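Local coordinates for protein glycosyl hydrolase, family 38 (Enterococcus faecalis, PDB 5KBP) that probably hydrolyses alpha-mannosidic linkages, as a metal-dependent alpha-mannosidase of glycosyl hydrolase family 38, at residues A[291-296]-A[707-712]; A[297-302]-A[570-575]. All coordinates share one frame; numbering follows the deposited sequence.

Interaction 1 of 2, residues A[291-296]-A[707-712]; sequences DGWYTL and ENPTNP
W293 CG stands anti to its carbonyl carbon (chi1 -68°), and N708 CG stands anti to its own backbone N (chi1 -166°). These torsions set the first branch atoms. Beyond them the end of the indole comes near 707-709, and the N708 amide meets the backbone of G292. N708 CA lies over one face of the six-membered ring of W293, a CH-pi contact 3.9 Å from the ring centroid. The N708 amide plane is tilted 22° from that of the indole. N708 ND2 donates to G292 O at 3.0 Å, reaching that oxygen from above the carbonyl plane. P709 adds its CD, 3.4 Å from W293 CH2 at the far end of the indole. At the other end, E707 OE1 lies in the ring plane at the edge. W293 NE1 gives E707 OE1 a weak bond at 3.4 Å, with the carboxylate turned steeply against the ring. R631 makes a cation-pi contact with the same indole.

The contact is near the surface. It joins the loop after strand 280-282 to the loop before strand 713-714, and both loops carry an Asx turn. D291 OD1 accepts from W293 N at 3.0 Å, which ties the backbone that bears the indole. N708 OD1 accepts from T710 N and T710 OG1, both from the same face of its plane. The N708 amide is therefore gripped at both ends, by its own loop and by G292, and its rotation is fixed.

Backbone bonds join the loops beside the tryptophan. E707 N donates to D291 O at 2.7 Å, and N708 N adds a weak bond to the same oxygen. G292 has positive phi, and its backbone passes close to N708, with G292 O 3.4 Å from N708 CB.

Interaction 2 of 2, residues A[297-302]-A[570-575]; sequences ANTSSA and NEYIFF
N298 reaches across to F574 from the short 3-10 turn 297-299. With CG anti to the carbonyl carbon (chi1 -68°), N298 CG sits close to F574 N. N298 OD1 accepts from F574 N at 2.9 Å. The N-H points almost straight at the oxygen, but from well above the plane of the amide. F574 CB packs against the same amide, 3.5 Å from N298 CG. The other end of the amide is also held, since N298 ND2 bonds to E737. N298 CB rests 3.3 Å from Y572 O.

T299 follows with its methyl. T299 CG2 touches E571 O and Y572 CA, and lies 3.9 Å from Y572 CD1. Its hydroxyl turns back to L296 O.

The partner loop 570-575 has its own Asx turn. N570 OD1 accepts from Y572 N and, at 2.7 Å, from I573 N. These bonds hold the turn that precedes F574 N, the donor to N298. The loop follows strand 555-566 of the large antiparallel C-terminal sheet. The 3-10 turn precedes the long helix 304-332.

A302 closes the contact with its CB, 3.3 Å from E571 O. The E571 carboxylate pairs with R303 in a salt bridge. R752 of strand 745-753 bonds to N298 O and N570 O, bridging the two segments through one guanidinium.

Interactions 1 and 2 share one loop. Segments 291-296 and 297-302 are consecutive, between strand 280-282 and helix 304-332. Their partners come later in the chain, 570-575 first and 707-712 second. Interaction 2 therefore falls within the span bridged by interaction 1. The centres are 11 Å apart, and the contacts touch. W293 O packs on I573 CD1, and P712 CB meets N298 ND2. Interaction 1 is nearer the surface; interaction 2 is buried. Both partner loops adjoin strands of the same antiparallel sheet, 555-566 and 713-714. The connection from the N-terminal region to the middle-domain helices is thus held against the C-terminal region at two adjoining points.

Interaction 1 of 2, residues A[291-296]-A[707-712]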
ATOM      1  N   ASP A 291      24.491  -8.643  28.667  1.00 71.19           N
ATOM      2  CA  ASP A 291      25.073  -7.316  28.828  1.00 79.05           C
ATOM      3  C   ASP A 291      24.075  -6.198  28.549  1.00 72.71           C
ATOM      4  O   ASP A 291      24.384  -5.034  28.826  1.00 67.65           O
ATOM      5  CB  ASP A 291      26.303  -7.162  27.927  1.00 85.24           C
ATOM      6  CG  ASP A 291      26.042  -7.593  26.495  1.00 93.03           C
ATOM      7  OD1 ASP A 291      24.938  -7.325  25.973  1.00 95.52           O
ATOM      8  OD2 ASP A 291      26.947  -8.200  25.888  1.00 95.70           O
ATOM      9  N   GLY A 292      22.899  -6.519  28.011  1.00 67.30           N
ATOM     10  CA  GLY A 292      21.866  -5.534  27.768  1.00 63.39           C
ATOM     11  C   GLY A 292      22.060  -4.670  26.541  1.00 61.15           C
ATOM     12  O   GLY A 292      21.241  -3.772  26.304  1.00 59.49           O
ATOM     13  N   TRP A 293      23.110  -4.909  25.754  1.00 53.56           N
ATOM     14  CA  TRP A 293      23.373  -4.109  24.565  1.00 56.98           C
ATOM     15  C   TRP A 293      22.595  -4.572  23.344  1.00 53.34           C
ATOM     16  O   TRP A 293      22.362  -3.764  22.437  1.00 50.49           O
ATOM     17  CB  TRP A 293      24.869  -4.117  24.233  1.00 59.23           C
ATOM     18  CG  TRP A 293      25.709  -3.401  25.238  1.00 66.98           C
ATOM     19  CD1 TRP A 293      26.620  -3.954  26.089  1.00 68.72           C
ATOM     20  CD2 TRP A 293      25.718  -1.993  25.496  1.00 66.49           C
ATOM     21  NE1 TRP A 293      27.200  -2.976  26.860  1.00 71.31           N
ATOM     22  CE2 TRP A 293      26.662  -1.762  26.517  1.00 69.93           C
ATOM     23  CE3 TRP A 293      25.021  -0.906  24.964  1.00 62.68           C
ATOM     24  CZ2 TRP A 293      26.925  -0.489  27.014  1.00 65.87           C
ATOM     25  CZ3 TRP A 293      25.282   0.355  25.459  1.00 58.89           C
ATOM     26  CH2 TRP A 293      26.227   0.554  26.472  1.00 60.03           C
ATOM     27  N   TYR A 294      22.195  -5.838  23.290  1.00 55.67           N
ATOM     28  CA  TYR A 294      21.535  -6.388  22.113  1.00 62.87           C
ATOM     29  C   TYR A 294      20.231  -7.075  22.489  1.00 64.14           C
ATOM     30  O   TYR A 294      19.897  -8.147  21.975  1.00 59.22           O
ATOM     31  CB  TYR A 294      22.465  -7.339  21.366  1.00 68.72           C
ATOM     32  CG  TYR A 294      23.737  -6.663  20.915  1.00 70.46           C
ATOM     33  CD1 TYR A 294      23.770  -5.912  19.746  1.00 71.50           C
ATOM     34  CD2 TYR A 294      24.900  -6.756  21.666  1.00 74.29           C
ATOM     35  CE1 TYR A 294      24.929  -5.282  19.335  1.00 75.50           C
ATOM     36  CE2 TYR A 294      26.063  -6.130  21.263  1.00 77.67           C
ATOM     37  CZ  TYR A 294      26.073  -5.394  20.096  1.00 78.74           C
ATOM     38  OH  TYR A 294      27.229  -4.769  19.689  1.00 79.38           O
ATOM     39  N   THR A 295      19.470  -6.460  23.398  1.00 74.01           N
ATOM     40  CA  THR A 295      18.104  -6.905  23.652  1.00 64.71           C
ATOM     41  C   THR A 295      17.194  -6.585  22.473  1.00 53.83           C
ATOM     42  O   THR A 295      16.219  -7.305  22.225  1.00 50.58           O
ATOM     43  CB  THR A 295      17.570  -6.249  24.929  1.00 67.89           C
ATOM     44  OG1 THR A 295      18.443  -6.548  26.026  1.00 72.41           O
ATOM     45  CG2 THR A 295      16.170  -6.750  25.261  1.00 79.23           C
ATOM     46  N   LEU A 296      17.514  -5.525  21.728  1.00 55.64           N
ATOM     47  CA  LEU A 296      16.680  -4.982  20.657  1.00 57.48           C
ATOM     48  C   LEU A 296      15.334  -4.494  21.181  1.00 54.02           C
ATOM     49  O   LEU A 296      14.359  -4.422  20.428  1.00 58.08           O
ATOM     50  CB  LEU A 296      16.485  -5.996  19.522  1.00 58.67           C
ATOM     51  CG  LEU A 296      17.775  -6.636  19.004  1.00 61.23           C
ATOM     52  CD1 LEU A 296      17.491  -7.558  17.829  1.00 54.92           C
ATOM     53  CD2 LEU A 296      18.793  -5.570  18.622  1.00 66.06           C
ATOM     54  N   GLU A 707      25.393  -4.195  31.172  1.00 68.11           N
ATOM     55  CA  GLU A 707      26.281  -3.056  30.985  1.00 67.04           C
ATOM     56  C   GLU A 707      25.616  -1.861  30.316  1.00 64.88           C
ATOM     57  O   GLU A 707      26.226  -0.787  30.267  1.00 65.24           O
ATOM     58  CB  GLU A 707      27.509  -3.468  30.157  1.00 72.37           C
ATOM     59  CG  GLU A 707      28.279  -4.648  30.728  1.00 82.10           C
ATOM     60  CD  GLU A 707      29.333  -5.172  29.774  1.00 86.29           C
ATOM     61  OE1 GLU A 707      29.538  -4.548  28.712  1.00 84.58           O
ATOM     62  OE2 GLU A 707      29.954  -6.211  30.084  1.00 88.58           O
ATOM     63  N   ASN A 708      24.402  -2.011  29.803  1.00 63.02           N
ATOM     64  CA  ASN A 708      23.707  -0.893  29.174  1.00 65.42           C
ATOM     65  C   ASN A 708      23.290   0.117  30.239  1.00 66.37           C
ATOM     66  O   ASN A 708      22.668  -0.267  31.236  1.00 76.73           O
ATOM     67  CB  ASN A 708      22.486  -1.408  28.409  1.00 62.87           C
ATOM     68  CG  ASN A 708      21.898  -0.378  27.459  1.00 64.23           C
ATOM     69  OD1 ASN A 708      21.784   0.803  27.787  1.00 68.77           O
ATOM     70  ND2 ASN A 708      21.511  -0.830  26.272  1.00 55.75           N
ATOM     71  N   PRO A 709      23.615   1.404  30.075  1.00 61.08           N
ATOM     72  CA  PRO A 709      23.180   2.404  31.065  1.00 61.47           C
ATOM     73  C   PRO A 709      21.675   2.612  31.105  1.00 69.45           C
ATOM     74  O   PRO A 709      21.184   3.257  32.042  1.00 73.73           O
ATOM     75  CB  PRO A 709      23.906   3.680  30.617  1.00 57.84           C
ATOM     76  CG  PRO A 709      24.152   3.473  29.155  1.00 57.23           C
ATOM     77  CD  PRO A 709      24.425   2.006  29.003  1.00 57.50           C
ATOM     78  N   THR A 710      20.931   2.097  30.130  1.00 60.11           N
ATOM     79  CA  THR A 710      19.480   2.160  30.130  1.00 60.08           C
ATOM     80  C   THR A 710      18.908   0.753  30.225  1.00 59.73           C
ATOM     81  O   THR A 710      19.592  -0.241  29.963  1.00 53.82           O
ATOM     82  CB  THR A 710      18.943   2.855  28.869  1.00 59.86           C
ATOM     83  OG1 THR A 710      19.304   2.093  27.710  1.00 54.92           O
ATOM     84  CG2 THR A 710      19.512   4.260  28.747  1.00 55.51           C
ATOM     85  N   ASN A 711      17.635   0.679  30.606  1.00 65.60           N
ATOM     86  CA  ASN A 711      16.906  -0.585  30.711  1.00 61.37           C
ATOM     87  C   ASN A 711      15.543  -0.423  30.050  1.00 57.23           C
ATOM     88  O   ASN A 711      14.511  -0.360  30.729  1.00 58.14           O
ATOM     89  CB  ASN A 711      16.768  -1.014  32.173  1.00 62.88           C
ATOM     90  CG  ASN A 711      16.125  -2.377  32.324  1.00 57.86           C
ATOM     91  OD1 ASN A 711      16.172  -3.204  31.411  1.00 57.03           O
ATOM     92  ND2 ASN A 711      15.518  -2.621  33.479  1.00 58.48           N
ATOM     93  N   PRO A 712      15.504  -0.351  28.719  1.00 58.41           N
ATOM     94  CA  PRO A 712      14.214  -0.192  28.032  1.00 54.20           C
ATOM     95  C   PRO A 712      13.420  -1.490  28.056  1.00 54.42           C
ATOM     96  O   PRO A 712      13.937  -2.558  27.721  1.00 54.50           O
ATOM     97  CB  PRO A 712      14.617   0.202  26.607  1.00 49.83           C
ATOM     98  CG  PRO A 712      15.959  -0.418  26.423  1.00 50.01           C
ATOM     99  CD  PRO A 712      16.633  -0.375  27.772  1.00 52.01           C
TER

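Interaction 2 of 2, residues A[297-302]-A[570-575]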
ATOM      1  N   ALA A 297      15.271  -4.147  22.469  1.00 47.64           N
ATOM      2  CA  ALA A 297      14.019  -3.677  23.052  1.00 49.82           C
ATOM      3  C   ALA A 297      13.631  -2.302  22.528  1.00 51.21           C
ATOM      4  O   ALA A 297      12.447  -1.947  22.546  1.00 62.39           O
ATOM      5  CB  ALA A 297      14.123  -3.643  24.575  1.00 50.61           C
ATOM      6  N   ASN A 298      14.603  -1.516  22.057  1.00 48.05           N
ATOM      7  CA  ASN A 298      14.313  -0.190  21.521  1.00 46.47           C
ATOM      8  C   ASN A 298      13.552  -0.233  20.202  1.00 45.79           C
ATOM      9  O   ASN A 298      13.218   0.830  19.668  1.00 50.73           O
ATOM     10  CB  ASN A 298      15.611   0.603  21.351  1.00 46.67           C
ATOM     11  CG  ASN A 298      16.253   0.947  22.677  1.00 52.15           C
ATOM     12  OD1 ASN A 298      17.419   0.638  22.915  1.00 53.17           O
ATOM     13  ND2 ASN A 298      15.487   1.583  23.556  1.00 49.89           N
ATOM     14  N   THR A 299      13.272  -1.421  19.661  1.00 44.90           N
ATOM     15  CA  THR A 299      12.382  -1.511  18.510  1.00 47.84           C
ATOM     16  C   THR A 299      10.967  -1.079  18.865  1.00 48.89           C
ATOM     17  O   THR A 299      10.208  -0.658  17.984  1.00 41.42           O
ATOM     18  CB  THR A 299      12.372  -2.938  17.960  1.00 48.77           C
ATOM     19  OG1 THR A 299      12.033  -3.856  19.008  1.00 50.69           O
ATOM     20  CG2 THR A 299      13.733  -3.307  17.390  1.00 50.80           C
ATOM     21  N   SER A 300      10.597  -1.169  20.145  1.00 41.21           N
ATOM     22  CA  SER A 300       9.264  -0.772  20.579  1.00 50.21           C
ATOM     23  C   SER A 300       9.004   0.717  20.380  1.00 49.25           C
ATOM     24  O   SER A 300       7.841   1.123  20.283  1.00 51.05           O
ATOM     25  CB  SER A 300       9.066  -1.151  22.049  1.00 49.97           C
ATOM     26  OG  SER A 300      10.173  -0.741  22.834  1.00 56.73           O
ATOM     27  N   SER A 301      10.052   1.537  20.314  1.00 36.07           N
ATOM     28  CA  SER A 301       9.905   2.967  20.083  1.00 43.31           C
ATOM     29  C   SER A 301      10.256   3.384  18.661  1.00 41.36           C
ATOM     30  O   SER A 301      10.032   4.545  18.300  1.00 49.50           O
ATOM     31  CB  SER A 301      10.772   3.760  21.071  1.00 41.12           C
ATOM     32  OG  SER A 301      12.149   3.485  20.881  1.00 44.78           O
ATOM     33  N   ALA A 302      10.798   2.477  17.854  1.00 38.95           N
ATOM     34  CA  ALA A 302      11.126   2.799  16.472  1.00 44.65           C
ATOM     35  C   ALA A 302       9.854   2.937  15.647  1.00 44.76           C
ATOM     36  O   ALA A 302       8.981   2.067  15.688  1.00 41.21           O
ATOM     37  CB  ALA A 302      12.027   1.718  15.878  1.00 36.10           C
ATOM     38  N   ASN A 570      20.188   3.057  15.872  1.00 45.58           N
ATOM     39  CA  ASN A 570      19.502   2.585  14.677  1.00 43.68           C
ATOM     40  C   ASN A 570      18.071   2.219  15.055  1.00 42.69           C
ATOM     41  O   ASN A 570      17.615   2.491  16.170  1.00 40.69           O
ATOM     42  CB  ASN A 570      20.265   1.410  14.051  1.00 34.25           C
ATOM     43  CG  ASN A 570      20.626   0.340  15.066  1.00 44.83           C
ATOM     44  OD1 ASN A 570      19.814  -0.028  15.915  1.00 54.49           O
ATOM     45  ND2 ASN A 570      21.854  -0.157  14.988  1.00 40.64           N
ATOM     46  N   GLU A 571      17.357   1.591  14.117  1.00 44.17           N
ATOM     47  CA  GLU A 571      15.982   1.182  14.380  1.00 45.25           C
ATOM     48  C   GLU A 571      15.894   0.097  15.444  1.00 46.37           C
ATOM     49  O   GLU A 571      14.815  -0.112  16.010  1.00 46.14           O
ATOM     50  CB  GLU A 571      15.321   0.704  13.087  1.00 44.74           C
ATOM     51  CG  GLU A 571      15.392   1.720  11.956  1.00 40.12           C
ATOM     52  CD  GLU A 571      14.576   1.313  10.745  1.00 40.69           C
ATOM     53  OE1 GLU A 571      13.664   2.074  10.356  1.00 33.69           O
ATOM     54  OE2 GLU A 571      14.839   0.229  10.186  1.00 36.24           O
ATOM     55  N   TYR A 572      16.997  -0.590  15.734  1.00 46.90           N
ATOM     56  CA  TYR A 572      17.012  -1.629  16.757  1.00 44.15           C
ATOM     57  C   TYR A 572      17.366  -1.094  18.138  1.00 51.34           C
ATOM     58  O   TYR A 572      16.765  -1.511  19.135  1.00 57.99           O
ATOM     59  CB  TYR A 572      18.015  -2.726  16.386  1.00 40.90           C
ATOM     60  CG  TYR A 572      17.604  -3.620  15.240  1.00 44.96           C
ATOM     61  CD1 TYR A 572      16.846  -4.761  15.463  1.00 37.12           C
ATOM     62  CD2 TYR A 572      17.998  -3.339  13.939  1.00 43.95           C
ATOM     63  CE1 TYR A 572      16.477  -5.591  14.420  1.00 41.68           C
ATOM     64  CE2 TYR A 572      17.634  -4.163  12.889  1.00 47.16           C
ATOM     65  CZ  TYR A 572      16.873  -5.287  13.134  1.00 47.23           C
ATOM     66  OH  TYR A 572      16.508  -6.109  12.091  1.00 52.80           O
ATOM     67  N   ILE A 573      18.339  -0.190  18.221  1.00 44.56           N
ATOM     68  CA  ILE A 573      18.994   0.148  19.477  1.00 43.99           C
ATOM     69  C   ILE A 573      19.075   1.661  19.627  1.00 48.53           C
ATOM     70  O   ILE A 573      19.391   2.378  18.670  1.00 44.26           O
ATOM     71  CB  ILE A 573      20.403  -0.480  19.555  1.00 48.97           C
ATOM     72  CG1 ILE A 573      20.315  -2.001  19.391  1.00 47.58           C
ATOM     73  CG2 ILE A 573      21.086  -0.122  20.868  1.00 55.55           C
ATOM     74  CD1 ILE A 573      21.650  -2.703  19.421  1.00 54.89           C
ATOM     75  N   PHE A 574      18.785   2.142  20.833  1.00 47.09           N
ATOM     76  CA  PHE A 574      18.994   3.534  21.198  1.00 45.70           C
ATOM     77  C   PHE A 574      20.382   3.698  21.802  1.00 46.29           C
ATOM     78  O   PHE A 574      20.836   2.853  22.579  1.00 48.11           O
ATOM     79  CB  PHE A 574      17.929   3.999  22.196  1.00 37.24           C
ATOM     80  CG  PHE A 574      18.263   5.293  22.893  1.00 40.04           C
ATOM     81  CD1 PHE A 574      17.966   6.510  22.304  1.00 35.15           C
ATOM     82  CD2 PHE A 574      18.856   5.294  24.148  1.00 45.02           C
ATOM     83  CE1 PHE A 574      18.264   7.702  22.941  1.00 45.65           C
ATOM     84  CE2 PHE A 574      19.157   6.484  24.793  1.00 45.95           C
ATOM     85  CZ  PHE A 574      18.860   7.690  24.187  1.00 48.60           C
ATOM     86  N   PHE A 575      21.051   4.794  21.446  1.00 38.89           N
ATOM     87  CA  PHE A 575      22.361   5.096  22.016  1.00 42.60           C
ATOM     88  C   PHE A 575      22.531   6.607  22.058  1.00 46.25           C
ATOM     89  O   PHE A 575      22.590   7.255  21.008  1.00 50.29           O
ATOM     90  CB  PHE A 575      23.483   4.441  21.216  1.00 49.30           C
ATOM     91  CG  PHE A 575      24.849   4.660  21.806  1.00 47.87           C
ATOM     92  CD1 PHE A 575      25.288   3.896  22.877  1.00 47.15           C
ATOM     93  CD2 PHE A 575      25.693   5.634  21.298  1.00 47.75           C
ATOM     94  CE1 PHE A 575      26.540   4.097  23.425  1.00 46.87           C
ATOM     95  CE2 PHE A 575      26.948   5.840  21.842  1.00 51.01           C
ATOM     96  CZ  PHE A 575      27.372   5.070  22.907  1.00 49.68           C
TER